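Local coordinates for protein ADP-ribosylation factor guanine nucleotide-exchange factor SEC7 (Saccharomyces cerevisiae, PDB 4OIY) that acts as a guanine nucleotide exchange factor that activates ARF1 at the trans-Golgi network and is involved in vesicle budding and Golgi traffic, at residues Tyr62-Gly66 and Lys107-Phe111; Met156-Leu162 and Leu179-Phe183; Ser128-Thr132 and Gly167-Gly171; Phe81-Ser87 and Arg118-Asn123. Residues are numbered along the deposited sequence.

Interaction 1: residues Tyr62-Gly66 and Lys107-Phe111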
loop_
_atom_site.group_PDB
_atom_site.type_symbol
_atom_site.label_atom_id
_atom_site.label_comp_id
_atom_site.label_asym_id
_atom_site.label_seq_id
_atom_site.Cartn_x
_atom_site.Cartn_y
_atom_site.Cartn_z
ATOM N N TYR A 62 -7.531 -5.502 7.598
ATOM C CA TYR A 62 -7.199 -6.921 7.680
ATOM C C TYR A 62 -5.687 -7.128 7.557
ATOM O O TYR A 62 -5.088 -7.841 8.352
ATOM C CB TYR A 62 -7.950 -7.670 6.581
ATOM C CG TYR A 62 -7.702 -9.159 6.495
ATOM C CD1 TYR A 62 -7.941 -9.993 7.576
ATOM C CD2 TYR A 62 -7.276 -9.739 5.307
ATOM C CE1 TYR A 62 -7.752 -11.359 7.476
ATOM C CE2 TYR A 62 -7.078 -11.103 5.200
ATOM C CZ TYR A 62 -7.310 -11.903 6.293
ATOM O OH TYR A 62 -7.125 -13.261 6.183
ATOM N N LEU A 63 -5.079 -6.486 6.570
ATOM C CA LEU A 63 -3.636 -6.582 6.379
ATOM C C LEU A 63 -2.855 -5.929 7.511
ATOM O O LEU A 63 -1.702 -6.303 7.767
ATOM C CB LEU A 63 -3.229 -5.924 5.059
ATOM C CG LEU A 63 -3.754 -6.574 3.777
ATOM C CD1 LEU A 63 -3.301 -5.730 2.600
ATOM C CD2 LEU A 63 -3.298 -8.018 3.647
ATOM N N GLY A 64 -3.481 -4.960 8.174
ATOM C CA GLY A 64 -2.837 -4.192 9.227
ATOM C C GLY A 64 -2.942 -4.770 10.623
ATOM O O GLY A 64 -2.333 -4.221 11.537
ATOM N N GLU A 65 -3.696 -5.856 10.805
ATOM C CA GLU A 65 -3.907 -6.419 12.141
ATOM C C GLU A 65 -2.563 -6.755 12.780
ATOM O O GLU A 65 -1.663 -7.276 12.115
ATOM C CB GLU A 65 -4.771 -7.689 12.092
ATOM C CG GLU A 65 -6.192 -7.524 11.566
ATOM C CD GLU A 65 -7.153 -6.823 12.514
ATOM O OE1 GLU A 65 -6.811 -6.604 13.698
ATOM O OE2 GLU A 65 -8.275 -6.490 12.059
ATOM N N GLY A 66 -2.440 -6.447 14.069
ATOM C CA GLY A 66 -1.254 -6.773 14.857
ATOM C C GLY A 66 -1.307 -8.207 15.353
ATOM O O GLY A 66 -1.374 -8.457 16.561
ATOM N N LYS A 107 1.215 0.283 12.676
ATOM C CA LYS A 107 0.706 -0.508 11.557
ATOM C C LYS A 107 1.199 0.062 10.239
ATOM O O LYS A 107 1.691 -0.674 9.381
ATOM C CB LYS A 107 -0.815 -0.536 11.582
ATOM C CG LYS A 107 -1.359 -1.322 12.751
ATOM C CD LYS A 107 -2.866 -1.386 12.758
ATOM C CE LYS A 107 -3.344 -2.362 13.826
ATOM N NZ LYS A 107 -4.804 -2.572 13.745
ATOM N N ILE A 108 1.061 1.370 10.074
ATOM C CA ILE A 108 1.552 2.036 8.879
ATOM C C ILE A 108 3.020 1.696 8.660
ATOM O O ILE A 108 3.416 1.346 7.550
ATOM C CB ILE A 108 1.360 3.569 8.971
ATOM C CG1 ILE A 108 -0.130 3.907 8.987
ATOM C CG2 ILE A 108 2.047 4.277 7.806
ATOM C CD1 ILE A 108 -0.426 5.330 9.382
ATOM N N ASP A 109 3.816 1.769 9.723
ATOM C CA ASP A 109 5.245 1.510 9.617
ATOM C C ASP A 109 5.533 0.105 9.069
ATOM O O ASP A 109 6.483 -0.081 8.310
ATOM C CB ASP A 109 5.941 1.706 10.970
ATOM C CG ASP A 109 5.955 3.172 11.448
ATOM O OD1 ASP A 109 5.691 4.105 10.664
ATOM O OD2 ASP A 109 6.219 3.387 12.657
ATOM N N ARG A 110 4.732 -0.878 9.469
ATOM C CA ARG A 110 4.875 -2.245 8.943
ATOM C C ARG A 110 4.680 -2.281 7.424
ATOM O O ARG A 110 5.493 -2.879 6.700
ATOM C CB ARG A 110 3.897 -3.206 9.630
ATOM C CG ARG A 110 4.184 -3.458 11.103
ATOM C CD ARG A 110 3.558 -4.772 11.564
ATOM N NE ARG A 110 2.106 -4.731 11.716
ATOM C CZ ARG A 110 1.475 -4.272 12.796
ATOM N NH1 ARG A 110 0.155 -4.283 12.842
ATOM N NH2 ARG A 110 2.160 -3.791 13.831
ATOM N N PHE A 111 3.610 -1.652 6.938
ATOM C CA PHE A 111 3.361 -1.564 5.494
ATOM C C PHE A 111 4.515 -0.881 4.770
ATOM O O PHE A 111 4.993 -1.372 3.738
ATOM C CB PHE A 111 2.089 -0.775 5.191
ATOM C CG PHE A 111 0.816 -1.510 5.482
ATOM C CD1 PHE A 111 0.256 -2.349 4.536
ATOM C CD2 PHE A 111 0.161 -1.329 6.686
ATOM C CE1 PHE A 111 -0.930 -3.002 4.789
ATOM C CE2 PHE A 111 -1.034 -1.980 6.946
ATOM C CZ PHE A 111 -1.572 -2.826 5.998
HETATM O O HOH W 1 -0.046 -6.176 9.958
HETATM O O HOH W 2 -4.639 -5.348 15.308
#
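F111 brings the end of its ring, CZ, against L63 and G64. This CZ is 3.6 Å from L63 CB, which sits at the ring edge, and 3.6 Å from G64 N. G64 leaves space for this. A CB at this position would point toward helix 105-122 and fall tightly against F111 CE2. The two backbones are closest here, with G64 CA 5.6 Å from K107 CA. F111 also stacks on F99, so it ties the contact to the loop before its own helix. The polar contacts gather around G64-G66. R110 NH1 makes a weak hydrogen bond of 2.8 Å to G64 O, with a bent N-H...O angle of 128°. R110 also meets L63 O and E65 O through water 1, which takes a hydrogen from NE and donates to both carbonyls. The extended K107 side chain brings its CE to 3.1 Å from G64 O. K107 NZ and E65 OE1 are 4.5 Å apart, beyond a salt bridge. Water 2 joins them and also accepts from G66 N. The contact joins two helices of the all-helical Sec7 domain fold.

Interaction 2: residues Met156-Leu162 and Leu179-Phe183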
loop_
_atom_site.group_PDB
_atom_site.type_symbol
_atom_site.label_atom_id
_atom_site.label_comp_id
_atom_site.label_asym_id
_atom_site.label_seq_id
_atom_site.Cartn_x
_atom_site.Cartn_y
_atom_site.Cartn_z
ATOM N N MET A 156 2.656 22.488 -0.050
ATOM C CA MET A 156 4.075 22.349 0.236
ATOM C C MET A 156 4.880 22.764 -0.992
ATOM O O MET A 156 4.603 22.311 -2.098
ATOM C CB MET A 156 4.402 20.899 0.593
ATOM C CG MET A 156 5.819 20.703 1.105
ATOM S SD MET A 156 6.222 18.975 1.424
ATOM C CE MET A 156 5.070 18.588 2.736
ATOM N N SER A 157 5.877 23.617 -0.792
ATOM C CA SER A 157 6.735 24.057 -1.885
ATOM C C SER A 157 7.789 23.006 -2.155
ATOM O O SER A 157 8.101 22.188 -1.287
ATOM C CB SER A 157 7.425 25.386 -1.553
ATOM O OG SER A 157 8.294 25.244 -0.441
ATOM N N LEU A 158 8.344 23.035 -3.356
ATOM C CA LEU A 158 9.478 22.175 -3.669
ATOM C C LEU A 158 10.619 22.391 -2.676
ATOM O O LEU A 158 11.205 21.427 -2.199
ATOM C CB LEU A 158 9.957 22.405 -5.103
ATOM C CG LEU A 158 11.258 21.709 -5.511
ATOM C CD1 LEU A 158 11.125 20.200 -5.441
ATOM C CD2 LEU A 158 11.664 22.131 -6.908
ATOM N N GLN A 159 10.929 23.641 -2.346
ATOM C CA GLN A 159 11.984 23.910 -1.372
ATOM C C GLN A 159 11.751 23.159 -0.060
ATOM O O GLN A 159 12.670 22.537 0.478
ATOM C CB GLN A 159 12.139 25.419 -1.117
ATOM C CG GLN A 159 13.198 25.755 -0.066
ATOM C CD GLN A 159 14.592 25.269 -0.429
ATOM O OE1 GLN A 159 14.922 25.125 -1.599
ATOM N NE2 GLN A 159 15.415 25.016 0.582
ATOM N N GLU A 160 10.521 23.198 0.446
ATOM C CA GLU A 160 10.187 22.507 1.688
ATOM C C GLU A 160 10.335 20.992 1.564
ATOM O O GLU A 160 10.805 20.334 2.490
ATOM C CB GLU A 160 8.780 22.882 2.146
ATOM C CG GLU A 160 8.733 24.268 2.766
ATOM C CD GLU A 160 7.334 24.836 2.886
ATOM O OE1 GLU A 160 6.391 24.280 2.285
ATOM O OE2 GLU A 160 7.183 25.861 3.589
ATOM N N PHE A 161 9.950 20.451 0.415
ATOM C CA PHE A 161 10.094 19.019 0.149
ATOM C C PHE A 161 11.575 18.604 0.168
ATOM O O PHE A 161 11.931 17.575 0.744
ATOM C CB PHE A 161 9.421 18.672 -1.173
ATOM C CG PHE A 161 9.524 17.226 -1.541
ATOM C CD1 PHE A 161 8.889 16.252 -0.778
ATOM C CD2 PHE A 161 10.246 16.837 -2.651
ATOM C CE1 PHE A 161 8.980 14.915 -1.120
ATOM C CE2 PHE A 161 10.347 15.504 -2.994
ATOM C CZ PHE A 161 9.720 14.541 -2.224
ATOM N N LEU A 162 12.437 19.412 -0.443
ATOM C CA LEU A 162 13.882 19.183 -0.392
ATOM C C LEU A 162 14.390 19.195 1.040
ATOM O O LEU A 162 15.141 18.306 1.448
ATOM C CB LEU A 162 14.634 20.234 -1.213
ATOM C CG LEU A 162 14.288 20.303 -2.696
ATOM C CD1 LEU A 162 15.034 21.466 -3.325
ATOM C CD2 LEU A 162 14.585 19.005 -3.434
ATOM N N LEU A 179 14.965 14.579 -6.523
ATOM C CA LEU A 179 13.813 14.930 -5.694
ATOM C C LEU A 179 12.823 15.818 -6.446
ATOM O O LEU A 179 11.615 15.644 -6.304
ATOM C CB LEU A 179 14.258 15.600 -4.392
ATOM C CG LEU A 179 14.937 14.684 -3.361
ATOM C CD1 LEU A 179 15.393 15.481 -2.147
ATOM C CD2 LEU A 179 14.007 13.553 -2.926
ATOM N N GLU A 180 13.323 16.756 -7.250
ATOM C CA GLU A 180 12.429 17.610 -8.043
ATOM C C GLU A 180 11.573 16.762 -8.988
ATOM O O GLU A 180 10.388 17.028 -9.161
ATOM C CB GLU A 180 13.212 18.648 -8.839
ATOM C CG GLU A 180 12.316 19.615 -9.602
ATOM C CD GLU A 180 13.063 20.803 -10.179
ATOM O OE1 GLU A 180 12.444 21.548 -10.968
ATOM O OE2 GLU A 180 14.249 21.008 -9.838
ATOM N N GLY A 181 12.175 15.737 -9.591
ATOM C CA GLY A 181 11.452 14.809 -10.441
ATOM C C GLY A 181 10.296 14.146 -9.715
ATOM O O GLY A 181 9.184 14.117 -10.205
ATOM N N LEU A 182 10.566 13.634 -8.521
ATOM C CA LEU A 182 9.515 12.984 -7.743
ATOM C C LEU A 182 8.421 13.972 -7.334
ATOM O O LEU A 182 7.236 13.638 -7.384
ATOM C CB LEU A 182 10.094 12.303 -6.501
ATOM C CG LEU A 182 11.148 11.213 -6.724
ATOM C CD1 LEU A 182 11.569 10.617 -5.391
ATOM C CD2 LEU A 182 10.626 10.144 -7.663
ATOM N N PHE A 183 8.825 15.170 -6.919
ATOM C CA PHE A 183 7.883 16.232 -6.589
ATOM C C PHE A 183 6.897 16.457 -7.735
ATOM O O PHE A 183 5.676 16.479 -7.536
ATOM C CB PHE A 183 8.641 17.525 -6.289
ATOM C CG PHE A 183 7.754 18.685 -5.952
ATOM C CD1 PHE A 183 7.201 19.461 -6.956
ATOM C CD2 PHE A 183 7.502 19.018 -4.631
ATOM C CE1 PHE A 183 6.383 20.536 -6.646
ATOM C CE2 PHE A 183 6.702 20.104 -4.316
ATOM C CZ PHE A 183 6.137 20.856 -5.327
#
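A capping box opens helix 158-164, and that helix packs on helix 176-188. In the box, E160 N donates to S157 OG at 3.2 Å and S157 N donates to E160 OE1 at 3.2 Å. S157 points away from the other helix and E160 sideways. The interface is mainly apolar and has no hydrogen bond across it. F183 is central. L158 CB lies over its ring in a CH-pi contact, 4.0 Å from the centroid and 9° off the normal. F161 CB meets the ring edge, 4.0 Å from F183 CD2. The short helical segments 158-162 and 179-183 cross at 123°, with axes 10.2 Å apart. Both helices are C-terminal elements of the Sec7 domain, and M156, F161 and F183 also touch its long helix 130-148. Further along, L162 CD2 reaches L179 CB at 3.6 Å. The F161 ring presents its edge to L179 O, with CE2 3.5 Å from that oxygen. E180 CG lies 3.7 Å from L158 CD2. The E180 carboxylate forms a salt bridge with R176.

Interaction 3: residues Ser128-Thr132 and Gly167-Gly171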
loop_
_atom_site.group_PDB
_atom_site.type_symbol
_atom_site.label_atom_id
_atom_site.label_comp_id
_atom_site.label_asym_id
_atom_site.label_seq_id
_atom_site.Cartn_x
_atom_site.Cartn_y
_atom_site.Cartn_z
ATOM N N SER A 128 20.941 2.830 -1.812
ATOM C CA SER A 128 21.826 1.875 -1.151
ATOM C C SER A 128 21.155 1.163 0.031
ATOM O O SER A 128 21.527 0.039 0.378
ATOM C CB SER A 128 23.089 2.592 -0.676
ATOM O OG SER A 128 22.765 3.713 0.130
ATOM N N LYS A 129 20.160 1.814 0.637
ATOM C CA LYS A 129 19.513 1.309 1.846
ATOM C C LYS A 129 18.000 1.402 1.724
ATOM O O LYS A 129 17.472 2.394 1.212
ATOM C CB LYS A 129 19.948 2.130 3.071
ATOM C CG LYS A 129 21.448 2.286 3.247
ATOM C CD LYS A 129 22.110 0.996 3.679
ATOM C CE LYS A 129 23.587 1.220 3.953
ATOM N NZ LYS A 129 24.226 0.017 4.545
ATOM N N ALA A 130 17.304 0.384 2.219
ATOM C CA ALA A 130 15.847 0.432 2.313
ATOM C C ALA A 130 15.353 1.590 3.188
ATOM O O ALA A 130 14.281 2.132 2.945
ATOM C CB ALA A 130 15.301 -0.892 2.832
ATOM N N ASP A 131 16.134 1.983 4.191
ATOM C CA ASP A 131 15.725 3.056 5.106
ATOM C C ASP A 131 15.500 4.354 4.329
ATOM O O ASP A 131 14.639 5.143 4.675
ATOM C CB ASP A 131 16.786 3.269 6.203
ATOM C CG ASP A 131 16.247 3.989 7.427
ATOM O OD1 ASP A 131 15.045 3.877 7.716
ATOM O OD2 ASP A 131 17.046 4.652 8.129
ATOM N N THR A 132 16.271 4.559 3.266
ATOM C CA THR A 132 16.100 5.741 2.420
ATOM C C THR A 132 14.740 5.717 1.733
ATOM O O THR A 132 14.022 6.709 1.751
ATOM C CB THR A 132 17.203 5.814 1.358
ATOM O OG1 THR A 132 18.483 5.815 2.005
ATOM C CG2 THR A 132 17.056 7.056 0.502
ATOM N N GLY A 167 19.635 14.650 4.170
ATOM C CA GLY A 167 20.435 13.620 4.812
ATOM C C GLY A 167 19.982 12.179 4.679
ATOM O O GLY A 167 20.622 11.292 5.239
ATOM N N ILE A 168 18.904 11.918 3.943
ATOM C CA ILE A 168 18.285 10.587 3.983
ATOM C C ILE A 168 19.017 9.504 3.194
ATOM O O ILE A 168 18.736 8.324 3.383
ATOM C CB ILE A 168 16.781 10.594 3.598
ATOM C CG1 ILE A 168 16.564 10.898 2.107
ATOM C CG2 ILE A 168 16.020 11.559 4.503
ATOM C CD1 ILE A 168 15.161 10.577 1.631
ATOM N N ASP A 169 19.953 9.891 2.327
ATOM C CA ASP A 169 20.714 8.916 1.545
ATOM C C ASP A 169 21.988 8.525 2.287
ATOM O O ASP A 169 23.071 9.010 1.982
ATOM C CB ASP A 169 21.045 9.471 0.157
ATOM C CG ASP A 169 21.740 8.450 -0.732
ATOM O OD1 ASP A 169 21.541 7.230 -0.532
ATOM O OD2 ASP A 169 22.495 8.869 -1.633
ATOM N N ASN A 170 21.834 7.654 3.277
ATOM C CA ASN A 170 22.949 7.189 4.101
ATOM C C ASN A 170 23.721 8.352 4.747
ATOM O O ASN A 170 24.948 8.306 4.894
ATOM C CB ASN A 170 23.873 6.282 3.270
ATOM C CG ASN A 170 24.428 5.105 4.063
ATOM O OD1 ASN A 170 23.899 4.727 5.112
ATOM N ND2 ASN A 170 25.495 4.510 3.547
ATOM N N GLY A 171 22.995 9.400 5.131
ATOM C CA GLY A 171 23.599 10.536 5.823
ATOM C C GLY A 171 23.985 11.673 4.900
ATOM O O GLY A 171 24.594 12.645 5.343
HETATM O O HOH W 3 20.395 4.866 0.552
HETATM O O HOH W 4 21.901 5.383 -2.748
#
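Segment 128-132 enters the first turn of helix 130-148, while 167-171 is an irregular loop. They come closest at T132 and I168, whose CA atoms are 5.5 Å apart. D169 is the centre of an inverse gamma turn, in which N170 N bonds weakly to I168 O at 3.2 Å. N170 then takes positive phi. The same I168 O accepts the one direct hydrogen bond across the segments, from T132 OG1 at 2.9 Å. Beside this bond, T132 CG2 and I168 CD1 pack loosely at 4.2 Å. I168 continues onto V135 and L136 of helix 130-148. D169 OD1 is reached through water. Water 3 donates to it at 2.8 Å and to T132 OG1 at 2.6 Å, and hydrogen-bonds S128 OG at 2.7 Å. Water 4 accepts from S128 N at 2.9 Å and donates to D169 OD1 at 2.9 Å. K129 CE lies 3.7 Å from N170 OD1. This surface loop is thus held to the start of the helix by one direct bond, side-chain packing and two bridging waters.

Interaction 4: residues Phe81-Ser87 and Arg118-Asn123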
loop_
_atom_site.group_PDB
_atom_site.type_symbol
_atom_site.label_atom_id
_atom_site.label_comp_id
_atom_site.label_asym_id
_atom_site.label_seq_id
_atom_site.Cartn_x
_atom_site.Cartn_y
_atom_site.Cartn_z
ATOM N N PHE A 81 3.459 -7.519 -5.767
ATOM C CA PHE A 81 3.667 -6.341 -6.598
ATOM C C PHE A 81 4.974 -6.446 -7.362
ATOM O O PHE A 81 5.985 -6.931 -6.828
ATOM C CB PHE A 81 3.682 -5.065 -5.754
ATOM C CG PHE A 81 2.326 -4.635 -5.291
ATOM C CD1 PHE A 81 1.715 -5.291 -4.239
ATOM C CD2 PHE A 81 1.658 -3.587 -5.911
ATOM C CE1 PHE A 81 0.463 -4.914 -3.806
ATOM C CE2 PHE A 81 0.396 -3.213 -5.493
ATOM C CZ PHE A 81 -0.196 -3.874 -4.428
ATOM N N ASP A 82 4.946 -5.987 -8.610
ATOM C CA ASP A 82 6.156 -5.856 -9.401
ATOM C C ASP A 82 6.477 -4.379 -9.544
ATOM O O ASP A 82 5.849 -3.678 -10.329
ATOM C CB ASP A 82 5.978 -6.506 -10.774
ATOM C CG ASP A 82 7.280 -6.596 -11.551
ATOM O OD1 ASP A 82 8.331 -6.157 -11.030
ATOM O OD2 ASP A 82 7.254 -7.131 -12.686
ATOM N N PHE A 83 7.449 -3.913 -8.762
ATOM C CA PHE A 83 7.911 -2.525 -8.818
ATOM C C PHE A 83 9.138 -2.354 -9.707
ATOM O O PHE A 83 9.709 -1.270 -9.757
ATOM C CB PHE A 83 8.267 -2.021 -7.413
ATOM C CG PHE A 83 7.140 -2.100 -6.412
ATOM C CD1 PHE A 83 5.869 -1.612 -6.711
ATOM C CD2 PHE A 83 7.367 -2.623 -5.151
ATOM C CE1 PHE A 83 4.848 -1.666 -5.774
ATOM C CE2 PHE A 83 6.344 -2.681 -4.214
ATOM C CZ PHE A 83 5.087 -2.199 -4.528
ATOM N N THR A 84 9.546 -3.406 -10.410
ATOM C CA THR A 84 10.782 -3.346 -11.194
ATOM C C THR A 84 10.716 -2.236 -12.247
ATOM O O THR A 84 9.792 -2.187 -13.048
ATOM C CB THR A 84 11.086 -4.695 -11.876
ATOM O OG1 THR A 84 11.099 -5.740 -10.892
ATOM C CG2 THR A 84 12.450 -4.645 -12.570
ATOM N N GLY A 85 11.692 -1.328 -12.216
ATOM C CA GLY A 85 11.787 -0.240 -13.193
ATOM C C GLY A 85 10.901 0.975 -12.959
ATOM O O GLY A 85 10.960 1.944 -13.721
ATOM N N MET A 86 10.072 0.936 -11.921
ATOM C CA MET A 86 9.183 2.057 -11.595
ATOM C C MET A 86 9.914 3.089 -10.767
ATOM O O MET A 86 10.783 2.732 -9.977
ATOM C CB MET A 86 8.005 1.582 -10.751
ATOM C CG MET A 86 7.022 0.695 -11.469
ATOM S SD MET A 86 5.621 0.409 -10.385
ATOM C CE MET A 86 4.671 -0.711 -11.404
ATOM N N SER A 87 9.533 4.358 -10.900
ATOM C CA SER A 87 9.969 5.355 -9.925
ATOM C C SER A 87 9.341 5.002 -8.578
ATOM O O SER A 87 8.327 4.297 -8.516
ATOM C CB SER A 87 9.558 6.763 -10.328
ATOM O OG SER A 87 8.186 6.992 -10.088
ATOM N N ARG A 118 10.730 -4.217 -0.590
ATOM C CA ARG A 118 10.367 -4.767 -1.899
ATOM C C ARG A 118 10.864 -3.841 -2.989
ATOM O O ARG A 118 11.433 -4.289 -3.986
ATOM C CB ARG A 118 8.846 -4.953 -1.995
ATOM C CG ARG A 118 8.311 -5.473 -3.326
ATOM C CD ARG A 118 8.637 -6.933 -3.507
ATOM N NE ARG A 118 8.044 -7.493 -4.723
ATOM C CZ ARG A 118 8.343 -8.691 -5.218
ATOM N NH1 ARG A 118 9.221 -9.476 -4.606
ATOM N NH2 ARG A 118 7.753 -9.109 -6.333
ATOM N N PHE A 119 10.655 -2.540 -2.811
ATOM C CA PHE A 119 11.092 -1.592 -3.833
ATOM C C PHE A 119 12.598 -1.678 -4.068
ATOM O O PHE A 119 13.050 -1.714 -5.219
ATOM C CB PHE A 119 10.707 -0.150 -3.490
ATOM C CG PHE A 119 11.108 0.823 -4.559
ATOM C CD1 PHE A 119 10.299 1.024 -5.667
ATOM C CD2 PHE A 119 12.340 1.455 -4.510
ATOM C CE1 PHE A 119 10.689 1.875 -6.681
ATOM C CE2 PHE A 119 12.735 2.309 -5.526
ATOM C CZ PHE A 119 11.904 2.525 -6.605
ATOM N N VAL A 120 13.379 -1.717 -2.999
ATOM C CA VAL A 120 14.835 -1.757 -3.183
ATOM C C VAL A 120 15.294 -3.110 -3.725
ATOM O O VAL A 120 16.254 -3.165 -4.494
ATOM C CB VAL A 120 15.631 -1.346 -1.927
ATOM C CG1 VAL A 120 15.295 0.084 -1.533
ATOM C CG2 VAL A 120 15.446 -2.322 -0.781
ATOM N N ASP A 121 14.606 -4.186 -3.356
ATOM C CA ASP A 121 14.961 -5.526 -3.840
ATOM C C ASP A 121 14.823 -5.605 -5.352
ATOM O O ASP A 121 15.647 -6.230 -6.034
ATOM C CB ASP A 121 14.077 -6.591 -3.186
ATOM C CG ASP A 121 14.509 -8.009 -3.535
ATOM O OD1 ASP A 121 15.719 -8.309 -3.457
ATOM O OD2 ASP A 121 13.630 -8.823 -3.867
ATOM N N GLN A 122 13.798 -4.949 -5.872
ATOM C CA GLN A 122 13.478 -5.012 -7.290
ATOM C C GLN A 122 14.130 -3.904 -8.093
ATOM O O GLN A 122 14.117 -3.941 -9.323
ATOM C CB GLN A 122 11.975 -4.953 -7.469
ATOM C CG GLN A 122 11.283 -6.141 -6.843
ATOM C CD GLN A 122 9.837 -6.187 -7.237
ATOM O OE1 GLN A 122 9.085 -5.266 -6.936
ATOM N NE2 GLN A 122 9.440 -7.243 -7.946
ATOM N N ASN A 123 14.680 -2.912 -7.403
ATOM C CA ASN A 123 15.374 -1.814 -8.061
ATOM C C ASN A 123 16.732 -1.591 -7.423
ATOM O O ASN A 123 16.975 -0.557 -6.803
ATOM C CB ASN A 123 14.528 -0.553 -7.997
ATOM C CG ASN A 123 13.240 -0.698 -8.767
ATOM O OD1 ASN A 123 13.230 -0.645 -9.999
ATOM N ND2 ASN A 123 12.144 -0.906 -8.052
#
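Five hydrogen bonds fasten the loop between helices 68-79 and 88-96 to the end of helix 105-122. F81 O accepts twice from R118, at 3.0 Å from NE and 2.8 Å from NH2. Q122 OE1 takes F83 N at 2.8 Å. R118 NH2 and Q122 NE2 lie 3.0 Å apart, but both are donors and do not bond. N123 reads the turn with both ends of its amide. Its ND2 donates to F83 O at 3.0 Å and also to F119 O at 3.1 Å. Its OD1 accepts from G85 N at 2.8 Å.

The turn is a type II beta turn from F83 to M86, closed by M86 N to F83 O at 3.1 Å. G85 holds the positive phi of its third position. An Asx turn overlaps its start, with D82 OD1 accepting T84 N at 3.1 Å and T84 OG1 at 2.8 Å. In the Sec7 domain this loop connects two helices. Helix 105-122 also carries D121, seen binding Mg2+ in a structure of this protein, whose side chain is out of reach of the loop.

Under the polar layer, F83 CB packs on F119 CD1 at 4.1 Å, and F83 CD2 lies 3.5 Å from R118 CG. F83 also meets F115 edge-to-face. M86 O lies at the F119 ring edge, 3.4 Å from CE1. S87 N-caps helix 88-96, its OG accepting from D90 N and also hydrogen-bonding E185.

Interactions 1 and 4 both use helix 105-122, near its start and at its end, with centres about 20 Å apart. Both are partly buried and mix aromatic packing with bonds from arginine to backbone carbonyls. Interaction 4 has more direct bonds, while interaction 1 relies on one weak bond and two waters. Interaction 2 is also partly buried but mainly apolar, with no hydrogen bond across the segments. Interaction 3 is a surface contact, and waters carry much of it. Interactions 3 and 4 touch where A130 CB packs on V120 CG2 at 3.9 Å, linking helices 130-148 and 105-122. Interactions 2 and 3 have alternating segments, with centres about 17 Å apart.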